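Local structure of transcriptional regulatory protein FixJ (1DCK) at residues T53-P58 with V80-G85. The protein activates transcription of nifA and fixK once switched on by FixL, and binds magnesium in its receiver domain, the part this chain contains. The protein carries 2 engineered substitutions. Sequence-based numbering, arbitrary orientation.
With MN (manganese (II) ion), chain C.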
loop_
_atom_site.group_PDB
_atom_site.type_symbol
_atom_site.label_atom_id
_atom_site.label_comp_id
_atom_site.label_asym_id
_atom_site.label_seq_id
_atom_site.Cartn_x
_atom_site.Cartn_y
_atom_site.Cartn_z
ATOM N N THR A 53 1.635 0.785 -0.140
ATOM C CA THR A 53 2.412 1.905 -0.663
ATOM C C THR A 53 3.770 2.100 -0.040
ATOM O O THR A 53 4.001 1.753 1.119
ATOM C CB THR A 53 1.631 3.260 -0.565
ATOM O OG1 THR A 53 2.509 4.342 -0.917
ATOM C CG2 THR A 53 1.121 3.502 0.822
ATOM N N ASP A 54 4.696 2.621 -0.835
ATOM C CA ASP A 54 6.011 2.903 -0.301
ATOM C C ASP A 54 5.892 4.244 0.453
ATOM O O ASP A 54 4.991 5.041 0.169
ATOM C CB ASP A 54 7.033 2.980 -1.418
ATOM C CG ASP A 54 8.438 3.119 -0.893
ATOM O OD1 ASP A 54 8.931 4.249 -0.940
ATOM O OD2 ASP A 54 9.025 2.126 -0.385
ATOM N N LEU A 55 6.754 4.481 1.438
ATOM C CA LEU A 55 6.675 5.742 2.184
ATOM C C LEU A 55 7.526 6.840 1.544
ATOM O O LEU A 55 7.001 7.882 1.137
ATOM C CB LEU A 55 7.076 5.552 3.647
ATOM C CG LEU A 55 6.532 6.665 4.556
ATOM C CD1 LEU A 55 6.477 6.142 5.970
ATOM C CD2 LEU A 55 7.353 7.970 4.483
ATOM N N ARG A 56 8.834 6.615 1.475
ATOM C CA ARG A 56 9.738 7.608 0.891
ATOM C C ARG A 56 9.632 7.699 -0.634
ATOM O O ARG A 56 10.268 6.948 -1.349
ATOM C CB ARG A 56 11.190 7.326 1.320
ATOM N N MET A 57 8.795 8.607 -1.121
ATOM C CA MET A 57 8.623 8.827 -2.555
ATOM C C MET A 57 8.698 10.356 -2.715
ATOM O O MET A 57 7.849 11.088 -2.211
ATOM C CB MET A 57 7.270 8.283 -3.040
ATOM C CG MET A 57 7.031 6.795 -2.766
ATOM S SD MET A 57 5.503 6.158 -3.534
ATOM C CE MET A 57 4.219 6.948 -2.370
ATOM N N PRO A 58 9.752 10.855 -3.372
ATOM C CA PRO A 58 9.981 12.288 -3.603
ATOM C C PRO A 58 8.787 13.188 -3.962
ATOM O O PRO A 58 8.529 14.177 -3.255
ATOM C CB PRO A 58 11.085 12.300 -4.665
ATOM C CG PRO A 58 11.142 10.857 -5.185
ATOM C CD PRO A 58 10.838 10.061 -3.962
ATOM N N VAL A 80 1.929 0.286 4.840
ATOM C CA VAL A 80 2.971 1.209 4.374
ATOM C C VAL A 80 4.334 0.544 4.492
ATOM O O VAL A 80 4.660 -0.019 5.522
ATOM C CB VAL A 80 2.928 2.572 5.148
ATOM C CG1 VAL A 80 4.101 3.468 4.748
ATOM C CG2 VAL A 80 1.625 3.298 4.850
ATOM N N ILE A 81 5.076 0.507 3.392
ATOM C CA ILE A 81 6.411 -0.087 3.390
ATOM C C ILE A 81 7.402 1.038 3.736
ATOM O O ILE A 81 7.489 2.042 3.034
ATOM C CB ILE A 81 6.746 -0.702 2.013
ATOM C CG1 ILE A 81 5.777 -1.853 1.706
ATOM C CG2 ILE A 81 8.183 -1.191 2.004
ATOM C CD1 ILE A 81 5.961 -2.497 0.312
ATOM N N THR A 82 8.143 0.869 4.819
ATOM C CA THR A 82 9.066 1.905 5.257
ATOM C C THR A 82 10.520 1.500 5.082
ATOM O O THR A 82 10.853 0.308 5.064
ATOM C CB THR A 82 8.790 2.268 6.738
ATOM O OG1 THR A 82 8.916 1.084 7.543
ATOM C CG2 THR A 82 7.343 2.799 6.895
ATOM N N GLY A 83 11.375 2.511 4.931
ATOM C CA GLY A 83 12.795 2.268 4.763
ATOM C C GLY A 83 13.426 1.512 5.917
ATOM O O GLY A 83 12.974 1.585 7.059
ATOM N N HIS A 84 14.467 0.756 5.599
ATOM C CA HIS A 84 15.184 -0.025 6.592
ATOM C C HIS A 84 15.599 0.832 7.792
ATOM O O HIS A 84 16.243 1.876 7.629
ATOM C CB HIS A 84 16.418 -0.680 5.965
ATOM C CG HIS A 84 17.194 -1.529 6.924
ATOM N ND1 HIS A 84 16.720 -2.732 7.402
ATOM C CD2 HIS A 84 18.384 -1.319 7.539
ATOM C CE1 HIS A 84 17.583 -3.225 8.275
ATOM N NE2 HIS A 84 18.600 -2.388 8.377
ATOM N N GLY A 85 15.167 0.411 8.981
ATOM C CA GLY A 85 15.499 1.109 10.212
ATOM C C GLY A 85 15.028 2.551 10.312
ATOM O O GLY A 85 15.622 3.333 11.048
HETATM MN MN MN C . 11.069 4.862 -2.153
HETATM O O HOH W 1 11.204 2.473 -2.929
#
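L55 lays its CD1 across the methyls of T82 and V80, 3.6 Å from T82 CG2 and 3.8 Å from V80 CG1. CG stands anti to the backbone N (chi1 -159°), which carries CD1 there. L55 CB packs against V80 CG1. M89 and A93 of helix 87-95 cover L55. T53 and V80 lie side by side, pointing the same way, their CG2 methyls 4.1 Å apart. Strands 49-54 and 78-82 run parallel, joined through helix 62-71 as a beta-alpha-beta unit. I81 N donates an almost straight bond to T53 O (2.8 Å), and L55 N gives I81 O a weak, bent one. T53 OG1 bonds to the next carbonyl, D54 O (2.8 Å), somewhat outside its plane.

D54 and I81 point to the other face. D54 OD1 binds manganese at 2.5 Å in the magnesium site, joined by R56 O, a water and D11. D54 OD2 lies 4.2 Å from I81 CG2 and has a long, weak ion pair with K104. This is the acidic pocket of a CheY-like receiver domain, at the C-terminal ends of the strands; D54 is its predicted phosphorylation site. Strand pairing places D54 beside I81; the metal holds OD1 and probably offsets the charge of the D10, D11, D54 cluster.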